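Local structure of CG4930 (Drosophila melanogaster, 3ISM) at residues N23-I27 with R61-A66; P32-Q37 with Q90-Y95; R67-W71 with W110-L114. The protein binds and inhibits the nuclease EndoG. The protein carries 1 engineered substitution. The contacts are given in a common frame with arbitrary orientation. Numbering follows the deposited sequence.

The three contacts tie together the first four helices of an all-helical domain resembling the Ku C-terminal domain. From the N terminus, the loop residues 23-27 lie against helix 52-75 at 61-66, so contact 1 closes a loop of 33 intervening residues. Contact 2 starts within that loop, at 32-37, and ends beyond it at 90-95; the two therefore cross. Contact 3 opens at 67-71, directly after contact 1 has closed, and reaches 110-114, so it crosses contact 2 but follows contact 1 in series. Helix 52-75 serves contacts 1 and 3 with successive turns, and the segments also touch from contact to contact: Ala63 CB lies 3.5 Å from Tyr95 CE1.

Contact 1. Residues N23-I27 with R61-A66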
loop_
_atom_site.group_PDB
_atom_site.type_symbol
_atom_site.label_atom_id
_atom_site.label_comp_id
_atom_site.label_asym_id
_atom_site.label_seq_id
_atom_site.Cartn_x
_atom_site.Cartn_y
_atom_site.Cartn_z
ATOM N N ASN C 23 -25.786 -28.561 -17.912
ATOM C CA ASN C 23 -26.786 -28.507 -16.855
ATOM C C ASN C 23 -26.970 -29.857 -16.112
ATOM O O ASN C 23 -28.018 -30.111 -15.508
ATOM C CB ASN C 23 -28.117 -27.959 -17.406
ATOM C CG ASN C 23 -27.957 -26.619 -18.166
ATOM O OD1 ASN C 23 -26.862 -26.047 -18.258
ATOM N ND2 ASN C 23 -29.068 -26.121 -18.707
ATOM N N ASP C 24 -25.941 -30.708 -16.165
ATOM C CA ASP C 24 -25.915 -31.966 -15.415
ATOM C C ASP C 24 -24.862 -31.921 -14.308
ATOM O O ASP C 24 -23.700 -31.602 -14.549
ATOM C CB ASP C 24 -25.642 -33.163 -16.334
ATOM C CG ASP C 24 -26.909 -33.736 -16.952
ATOM O OD1 ASP C 24 -27.933 -33.858 -16.244
ATOM O OD2 ASP C 24 -26.877 -34.082 -18.150
ATOM N N TYR C 25 -25.286 -32.241 -13.092
ATOM C CA TYR C 25 -24.392 -32.255 -11.947
ATOM C C TYR C 25 -24.384 -33.652 -11.368
ATOM O O TYR C 25 -24.926 -33.897 -10.299
ATOM C CB TYR C 25 -24.845 -31.245 -10.895
ATOM C CG TYR C 25 -24.740 -29.811 -11.347
ATOM C CD1 TYR C 25 -23.698 -28.997 -10.899
ATOM C CD2 TYR C 25 -25.685 -29.261 -12.213
ATOM C CE1 TYR C 25 -23.603 -27.678 -11.310
ATOM C CE2 TYR C 25 -25.590 -27.955 -12.633
ATOM C CZ TYR C 25 -24.550 -27.168 -12.177
ATOM O OH TYR C 25 -24.469 -25.859 -12.590
ATOM N N THR C 26 -23.763 -34.564 -12.101
ATOM C CA THR C 26 -23.760 -35.973 -11.760
ATOM C C THR C 26 -22.724 -36.301 -10.691
ATOM O O THR C 26 -21.533 -36.053 -10.864
ATOM C CB THR C 26 -23.474 -36.807 -13.008
ATOM O OG1 THR C 26 -24.410 -36.453 -14.030
ATOM C CG2 THR C 26 -23.585 -38.293 -12.715
ATOM N N ILE C 27 -23.187 -36.856 -9.578
ATOM C CA ILE C 27 -22.285 -37.404 -8.587
ATOM C C ILE C 27 -22.565 -38.901 -8.463
ATOM O O ILE C 27 -23.603 -39.303 -7.941
ATOM C CB ILE C 27 -22.411 -36.684 -7.218
ATOM C CG1 ILE C 27 -22.035 -35.199 -7.361
ATOM C CG2 ILE C 27 -21.532 -37.373 -6.169
ATOM C CD1 ILE C 27 -22.259 -34.351 -6.102
ATOM N N ARG C 61 -26.640 -26.066 -7.213
ATOM C CA ARG C 61 -26.859 -27.320 -7.931
ATOM C C ARG C 61 -25.848 -28.416 -7.575
ATOM O O ARG C 61 -26.184 -29.587 -7.576
ATOM C CB ARG C 61 -26.846 -27.103 -9.446
ATOM C CG ARG C 61 -28.067 -26.384 -10.019
ATOM C CD ARG C 61 -29.303 -27.289 -10.081
ATOM N NE ARG C 61 -29.135 -28.452 -10.966
ATOM C CZ ARG C 61 -29.288 -28.425 -12.293
ATOM N NH1 ARG C 61 -29.603 -27.293 -12.915
ATOM N NH2 ARG C 61 -29.115 -29.536 -13.004
ATOM N N THR C 62 -24.607 -28.052 -7.305
ATOM C CA THR C 62 -23.644 -29.043 -6.831
ATOM C C THR C 62 -23.989 -29.533 -5.407
ATOM O O THR C 62 -23.994 -30.745 -5.127
ATOM C CB THR C 62 -22.186 -28.518 -6.899
ATOM O OG1 THR C 62 -21.930 -27.996 -8.215
ATOM C CG2 THR C 62 -21.216 -29.666 -6.627
ATOM N N ALA C 63 -24.289 -28.580 -4.525
ATOM C CA ALA C 63 -24.716 -28.882 -3.172
ATOM C C ALA C 63 -25.908 -29.845 -3.149
ATOM O O ALA C 63 -25.921 -30.792 -2.360
ATOM C CB ALA C 63 -25.075 -27.595 -2.444
ATOM N N ALA C 64 -26.904 -29.592 -4.000
ATOM C CA ALA C 64 -28.140 -30.379 -4.013
ATOM C C ALA C 64 -27.864 -31.805 -4.460
ATOM O O ALA C 64 -28.443 -32.762 -3.928
ATOM C CB ALA C 64 -29.215 -29.724 -4.907
ATOM N N ALA C 65 -26.972 -31.954 -5.429
ATOM C CA ALA C 65 -26.557 -33.285 -5.868
ATOM C C ALA C 65 -25.783 -34.034 -4.765
ATOM O O ALA C 65 -25.956 -35.247 -4.571
ATOM C CB ALA C 65 -25.718 -33.176 -7.135
ATOM N N ALA C 66 -24.937 -33.301 -4.045
ATOM C CA ALA C 66 -24.193 -33.876 -2.931
ATOM C C ALA C 66 -25.130 -34.347 -1.823
ATOM O O ALA C 66 -24.974 -35.456 -1.328
ATOM C CB ALA C 66 -23.164 -32.895 -2.395
#
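Tyr25, Arg61 and Ile27 contribute most of the 362 Å² buried where loop residues 23-27, roughly extended from Asp24 on, run along helical residues 61-66. Side chains of 24-27 alternate as in a strand: the CB atoms of Tyr25 and Ile27 point toward the helix, those of Asp24 and Thr26 away. Tyr25 lays one ring face on the aliphatic base of Arg61, whose CB stands 3.5 Å from the ring centroid and 10° off the normal, a CH-pi contact. The m rotamers of Arg61 turn one guanidinium face to Tyr25 CD2, while NH2, at the edge, donates a 2.8 Å hydrogen bond to Asn23 O. At the ring edge Tyr25 CD1 meets Thr62 OG1 at 3.4 Å, a hydroxyl already hydrogen-bonded to Asn58 O. One helical turn on, Ala65 CB fits 3.3 Å from Tyr25 O, and Ile27 CD1 reaches 3.8 Å from Ala65 CB and 4.1 Å from Ala66 CB; these small alanines let it come 3.5 Å from Ala66 N. Ile27 also touches Leu39, and Tyr25 makes a cation-pi contact with Arg43, both on helix 32-43. The arrangement is that of an N-terminal arm packed lengthwise on a helix of an all-helical domain.

Contact 2. Residues P32-Q37 with Q90-Y95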
loop_
_atom_site.group_PDB
_atom_site.type_symbol
_atom_site.label_atom_id
_atom_site.label_comp_id
_atom_site.label_asym_id
_atom_site.label_seq_id
_atom_site.Cartn_x
_atom_site.Cartn_y
_atom_site.Cartn_z
ATOM N N PRO C 32 -17.747 -40.623 -5.028
ATOM C CA PRO C 32 -18.613 -39.452 -4.848
ATOM C C PRO C 32 -17.856 -38.172 -4.583
ATOM O O PRO C 32 -18.167 -37.140 -5.188
ATOM C CB PRO C 32 -19.450 -39.806 -3.610
ATOM C CG PRO C 32 -19.371 -41.286 -3.500
ATOM C CD PRO C 32 -18.031 -41.674 -4.035
ATOM N N VAL C 33 -16.882 -38.238 -3.680
ATOM C CA VAL C 33 -16.112 -37.070 -3.283
ATOM C C VAL C 33 -15.377 -36.497 -4.493
ATOM O O VAL C 33 -15.383 -35.286 -4.692
ATOM C CB VAL C 33 -15.104 -37.398 -2.157
ATOM C CG1 VAL C 33 -14.352 -36.136 -1.702
ATOM C CG2 VAL C 33 -15.811 -38.047 -0.978
ATOM N N LYS C 34 -14.767 -37.365 -5.303
ATOM C CA LYS C 34 -14.059 -36.922 -6.523
ATOM C C LYS C 34 -14.983 -36.252 -7.553
ATOM O O LYS C 34 -14.672 -35.174 -8.059
ATOM C CB LYS C 34 -13.263 -38.076 -7.147
ATOM C CG LYS C 34 -12.896 -37.896 -8.624
ATOM C CD LYS C 34 -12.284 -39.175 -9.208
ATOM C CE LYS C 34 -12.254 -39.123 -10.731
ATOM N NZ LYS C 34 -11.309 -40.129 -11.305
ATOM N N ASP C 35 -16.120 -36.883 -7.851
ATOM C CA ASP C 35 -17.146 -36.268 -8.714
ATOM C C ASP C 35 -17.582 -34.899 -8.180
ATOM O O ASP C 35 -17.729 -33.945 -8.948
ATOM C CB ASP C 35 -18.375 -37.176 -8.842
ATOM C CG ASP C 35 -18.091 -38.460 -9.610
ATOM O OD1 ASP C 35 -17.027 -38.564 -10.268
ATOM O OD2 ASP C 35 -18.946 -39.365 -9.561
ATOM N N TYR C 36 -17.767 -34.819 -6.862
ATOM C CA TYR C 36 -18.172 -33.591 -6.191
ATOM C C TYR C 36 -17.104 -32.500 -6.338
ATOM O O TYR C 36 -17.414 -31.382 -6.728
ATOM C CB TYR C 36 -18.495 -33.826 -4.697
ATOM C CG TYR C 36 -18.673 -32.521 -3.939
ATOM C CD1 TYR C 36 -19.872 -31.828 -3.993
ATOM C CD2 TYR C 36 -17.620 -31.962 -3.202
ATOM C CE1 TYR C 36 -20.037 -30.613 -3.317
ATOM C CE2 TYR C 36 -17.775 -30.754 -2.528
ATOM C CZ TYR C 36 -18.990 -30.086 -2.593
ATOM O OH TYR C 36 -19.153 -28.882 -1.952
ATOM N N GLN C 37 -15.855 -32.854 -6.044
ATOM C CA GLN C 37 -14.717 -31.948 -6.155
ATOM C C GLN C 37 -14.498 -31.427 -7.580
ATOM O O GLN C 37 -14.039 -30.299 -7.757
ATOM C CB GLN C 37 -13.435 -32.615 -5.622
ATOM C CG GLN C 37 -13.369 -32.713 -4.084
ATOM C CD GLN C 37 -12.135 -33.454 -3.559
ATOM O OE1 GLN C 37 -11.722 -34.471 -4.109
ATOM N NE2 GLN C 37 -11.553 -32.945 -2.473
ATOM N N GLN C 90 -17.182 -38.884 4.127
ATOM C CA GLN C 90 -16.207 -38.113 3.359
ATOM C C GLN C 90 -16.835 -37.031 2.484
ATOM O O GLN C 90 -16.343 -35.912 2.446
ATOM C CB GLN C 90 -15.358 -39.042 2.496
ATOM C CG GLN C 90 -14.436 -39.958 3.284
ATOM C CD GLN C 90 -13.518 -40.767 2.391
ATOM O OE1 GLN C 90 -13.131 -40.316 1.310
ATOM N NE2 GLN C 90 -13.141 -41.966 2.847
ATOM N N LEU C 91 -17.907 -37.368 1.771
ATOM C CA LEU C 91 -18.643 -36.378 0.964
ATOM C C LEU C 91 -19.269 -35.299 1.857
ATOM O O LEU C 91 -19.177 -34.109 1.543
ATOM C CB LEU C 91 -19.709 -37.037 0.062
ATOM C CG LEU C 91 -20.554 -36.103 -0.846
ATOM C CD1 LEU C 91 -19.679 -35.247 -1.728
ATOM C CD2 LEU C 91 -21.535 -36.892 -1.704
ATOM N N LEU C 92 -19.865 -35.704 2.976
ATOM C CA LEU C 92 -20.483 -34.743 3.889
ATOM C C LEU C 92 -19.469 -33.719 4.399
ATOM O O LEU C 92 -19.739 -32.520 4.401
ATOM C CB LEU C 92 -21.167 -35.448 5.064
ATOM C CG LEU C 92 -21.981 -34.612 6.060
ATOM C CD1 LEU C 92 -23.069 -33.865 5.339
ATOM C CD2 LEU C 92 -22.588 -35.527 7.119
ATOM N N GLU C 93 -18.310 -34.209 4.826
ATOM C CA GLU C 93 -17.227 -33.358 5.290
ATOM C C GLU C 93 -16.746 -32.356 4.226
ATOM O O GLU C 93 -16.645 -31.166 4.493
ATOM C CB GLU C 93 -16.060 -34.231 5.747
ATOM C CG GLU C 93 -15.023 -33.474 6.510
ATOM C CD GLU C 93 -14.388 -34.311 7.619
ATOM O OE1 GLU C 93 -14.366 -35.575 7.523
ATOM O OE2 GLU C 93 -13.917 -33.684 8.590
ATOM N N GLU C 94 -16.442 -32.849 3.028
ATOM C CA GLU C 94 -16.051 -31.981 1.913
ATOM C C GLU C 94 -17.151 -30.981 1.566
ATOM O O GLU C 94 -16.891 -29.776 1.426
ATOM C CB GLU C 94 -15.703 -32.816 0.679
ATOM C CG GLU C 94 -15.155 -32.019 -0.504
ATOM C CD GLU C 94 -13.735 -31.526 -0.299
ATOM O OE1 GLU C 94 -12.971 -32.167 0.449
ATOM O OE2 GLU C 94 -13.375 -30.499 -0.906
ATOM N N TYR C 95 -18.381 -31.473 1.445
ATOM C CA TYR C 95 -19.500 -30.589 1.112
ATOM C C TYR C 95 -19.701 -29.484 2.174
ATOM O O TYR C 95 -19.795 -28.295 1.817
ATOM C CB TYR C 95 -20.779 -31.362 0.796
ATOM C CG TYR C 95 -22.037 -30.534 0.917
ATOM C CD1 TYR C 95 -22.154 -29.308 0.270
ATOM C CD2 TYR C 95 -23.109 -30.973 1.686
ATOM C CE1 TYR C 95 -23.298 -28.538 0.408
ATOM C CE2 TYR C 95 -24.256 -30.213 1.807
ATOM C CZ TYR C 95 -24.341 -29.002 1.165
ATOM O OH TYR C 95 -25.471 -28.239 1.265
#
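In this near-parallel helix pair of the Ku C-terminal-like domain, the 32-37 and 90-95 axes run at 24° and approach to 9.3 Å. The backbones come closest at Val33 and Leu91, with CA atoms 5.0 Å apart. Here Val33 fills a shallow hollow: its CG2 sits 3.6 Å from Gln90 CB and 3.5 Å from Leu91 N, while CG1 meets Glu94 CB at 4.3 Å. Leu91 is the answering bump, with CD2 4.1 Å from Pro32 CB and CD1 3.5 Å from Tyr36 CB; it also touches Ile70 of helix 52-75. One turn on, the Tyr36 ring crosses the gap to Glu94 CG, 3.5 Å from its CE2. Glu94, whose CB and CG pack against Val33 and Tyr36, turns its carboxylate outward, and its OE2 makes a salt bridge to Arg94 of the CG8862 chain, bringing this helix into the complex. The tip of Tyr36 lies near the plane of the Tyr95 ring: its OH, hydrogen-bonded to Asp98, is 3.5 Å from Tyr95 CA and 3.8 Å from Tyr95 CD1.

Contact 3. Residues R67-W71 with W110-L114; sequences RDVIW and WIVKL
Two helical segments, 67-71 and 110-114, run almost parallel, their N-to-C directions 10° apart and their axes 12.0 Å apart at closest approach. Both are alpha-helical, with phi/psi near -63/-43, Trp71 N bonding Arg67 O at 3.1 Å and Leu114 N bonding Trp110 O at 2.9 Å. The register pairs Arg67 with Trp110 (CA-CA 8.2 Å) and Trp71 with Leu114 (7.6 Å). This is helix-helix packing within the all-helical Ku C-terminal-domain-like fold, joining helix 52-75 to helix 104-120 across a wide spacing that both tryptophans and Arg67 fill. Trp110 (chi1 t, chi2 79°) reaches across between them. Arg67, with chi1 to chi3 m, t, m, lies over one face of the indole in a CH-pi contact: CD is 3.5 Å from the centroid of the five-membered ring, 21° off its normal, and 3.3 Å from Trp110 CD2. Its guanidinium carbon CZ stays 5.6 Å from that centroid, at most a weak cation-pi attraction, and NH1 is hydrogen-bonded to Tyr95 OH. Trp71 (chi1 t, chi2 -83°) meets Trp110 obliquely, six-membered to five-membered ring, with centroids 6.0 Å apart and planes at 50°. Among apolar contacts, Ile70 CG2 touches the indole edge at Trp110 CH2 (3.8 Å), and Leu114 (t, p) brings CD1 to 3.7 Å from Trp71 CE3. The polar link is a water that accepts from Trp110 NE1 at 3.0 Å and donates weakly to Arg67 O at 3.3 Å. Helix 81-102 packs against both segments, its Leu92 touching Ile70 and Trp110, while Leu114 reaches Leu74 and Phe75 further along helix 52-75.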
loop_
_atom_site.group_PDB
_atom_site.type_symbol
_atom_site.label_atom_id
_atom_site.label_comp_id
_atom_site.label_asym_id
_atom_site.label_seq_id
_atom_site.Cartn_x
_atom_site.Cartn_y
_atom_site.Cartn_z
ATOM N N ARG C 67 -26.116 -33.529 -1.461
ATOM C CA ARG C 67 -27.088 -33.901 -0.424
ATOM C C ARG C 67 -27.907 -35.146 -0.778
ATOM O O ARG C 67 -28.201 -35.965 0.100
ATOM C CB ARG C 67 -28.040 -32.745 -0.113
ATOM C CG ARG C 67 -27.371 -31.590 0.577
ATOM C CD ARG C 67 -28.375 -30.561 1.072
ATOM N NE ARG C 67 -29.235 -30.038 0.022
ATOM C CZ ARG C 67 -28.962 -28.941 -0.676
ATOM N NH1 ARG C 67 -27.841 -28.272 -0.434
ATOM N NH2 ARG C 67 -29.803 -28.522 -1.619
ATOM N N ASP C 68 -28.291 -35.260 -2.049
ATOM C CA ASP C 68 -29.065 -36.406 -2.555
ATOM C C ASP C 68 -28.291 -37.711 -2.374
ATOM O O ASP C 68 -28.807 -38.685 -1.836
ATOM C CB ASP C 68 -29.377 -36.209 -4.039
ATOM C CG ASP C 68 -30.059 -37.423 -4.668
ATOM O OD1 ASP C 68 -31.046 -37.937 -4.088
ATOM O OD2 ASP C 68 -29.616 -37.864 -5.755
ATOM N N VAL C 69 -27.041 -37.698 -2.824
ATOM C CA VAL C 69 -26.152 -38.845 -2.771
ATOM C C VAL C 69 -25.802 -39.262 -1.332
ATOM O O VAL C 69 -25.781 -40.448 -1.017
ATOM C CB VAL C 69 -24.880 -38.571 -3.634
ATOM C CG1 VAL C 69 -23.750 -39.496 -3.280
ATOM C CG2 VAL C 69 -25.223 -38.728 -5.100
ATOM N N ILE C 70 -25.540 -38.291 -0.464
ATOM C CA ILE C 70 -25.278 -38.588 0.942
ATOM C C ILE C 70 -26.476 -39.326 1.559
ATOM O O ILE C 70 -26.309 -40.307 2.294
ATOM C CB ILE C 70 -24.990 -37.315 1.744
ATOM C CG1 ILE C 70 -23.602 -36.756 1.397
ATOM C CG2 ILE C 70 -25.059 -37.608 3.256
ATOM C CD1 ILE C 70 -23.420 -35.251 1.687
ATOM N N TRP C 71 -27.676 -38.847 1.238
ATOM C CA TRP C 71 -28.909 -39.427 1.746
ATOM C C TRP C 71 -29.065 -40.865 1.253
ATOM O O TRP C 71 -29.382 -41.767 2.030
ATOM C CB TRP C 71 -30.117 -38.577 1.321
ATOM C CG TRP C 71 -31.370 -38.905 2.076
ATOM C CD1 TRP C 71 -32.251 -39.921 1.807
ATOM C CD2 TRP C 71 -31.898 -38.207 3.215
ATOM N NE1 TRP C 71 -33.281 -39.903 2.714
ATOM C CE2 TRP C 71 -33.092 -38.862 3.587
ATOM C CE3 TRP C 71 -31.479 -37.092 3.952
ATOM C CZ2 TRP C 71 -33.878 -38.437 4.665
ATOM C CZ3 TRP C 71 -32.256 -36.673 5.030
ATOM C CH2 TRP C 71 -33.443 -37.343 5.372
ATOM N N TRP C 110 -30.824 -28.610 6.157
ATOM C CA TRP C 110 -30.841 -29.998 5.710
ATOM C C TRP C 110 -30.200 -30.953 6.725
ATOM O O TRP C 110 -30.641 -32.091 6.897
ATOM C CB TRP C 110 -30.158 -30.110 4.350
ATOM C CG TRP C 110 -29.944 -31.526 3.883
ATOM C CD1 TRP C 110 -30.871 -32.357 3.311
ATOM C CD2 TRP C 110 -28.716 -32.260 3.923
ATOM N NE1 TRP C 110 -30.296 -33.567 3.008
ATOM C CE2 TRP C 110 -28.973 -33.533 3.368
ATOM C CE3 TRP C 110 -27.421 -31.966 4.379
ATOM C CZ2 TRP C 110 -27.990 -34.507 3.258
ATOM C CZ3 TRP C 110 -26.437 -32.943 4.261
ATOM C CH2 TRP C 110 -26.730 -34.195 3.707
ATOM N N ILE C 111 -29.164 -30.479 7.404
ATOM C CA ILE C 111 -28.452 -31.324 8.349
ATOM C C ILE C 111 -29.339 -31.727 9.543
ATOM O O ILE C 111 -29.140 -32.773 10.117
ATOM C CB ILE C 111 -27.094 -30.689 8.781
ATOM C CG1 ILE C 111 -26.131 -31.768 9.290
ATOM C CG2 ILE C 111 -27.291 -29.532 9.780
ATOM C CD1 ILE C 111 -25.652 -32.717 8.209
ATOM N N VAL C 112 -30.330 -30.900 9.877
ATOM C CA VAL C 112 -31.312 -31.218 10.923
ATOM C C VAL C 112 -32.215 -32.393 10.505
ATOM O O VAL C 112 -32.468 -33.319 11.292
ATOM C CB VAL C 112 -32.186 -29.974 11.259
ATOM C CG1 VAL C 112 -33.374 -30.348 12.118
ATOM C CG2 VAL C 112 -31.343 -28.893 11.930
ATOM N N LYS C 113 -32.703 -32.350 9.269
ATOM C CA LYS C 113 -33.480 -33.469 8.726
ATOM C C LYS C 113 -32.645 -34.740 8.633
ATOM O O LYS C 113 -33.143 -35.827 8.924
ATOM C CB LYS C 113 -34.060 -33.124 7.354
ATOM C CG LYS C 113 -35.063 -31.971 7.356
ATOM C CD LYS C 113 -35.136 -31.328 5.966
ATOM C CE LYS C 113 -36.199 -30.209 5.911
ATOM N NZ LYS C 113 -36.149 -29.387 4.635
ATOM N N LEU C 114 -31.380 -34.605 8.221
ATOM C CA LEU C 114 -30.474 -35.752 8.154
ATOM C C LEU C 114 -30.295 -36.381 9.531
ATOM O O LEU C 114 -30.426 -37.590 9.674
ATOM C CB LEU C 114 -29.122 -35.378 7.539
ATOM C CG LEU C 114 -28.145 -36.554 7.365
ATOM C CD1 LEU C 114 -28.568 -37.445 6.195
ATOM C CD2 LEU C 114 -26.730 -36.100 7.162
HETATM O O HOH W 1 -31.363 -35.241 0.772
#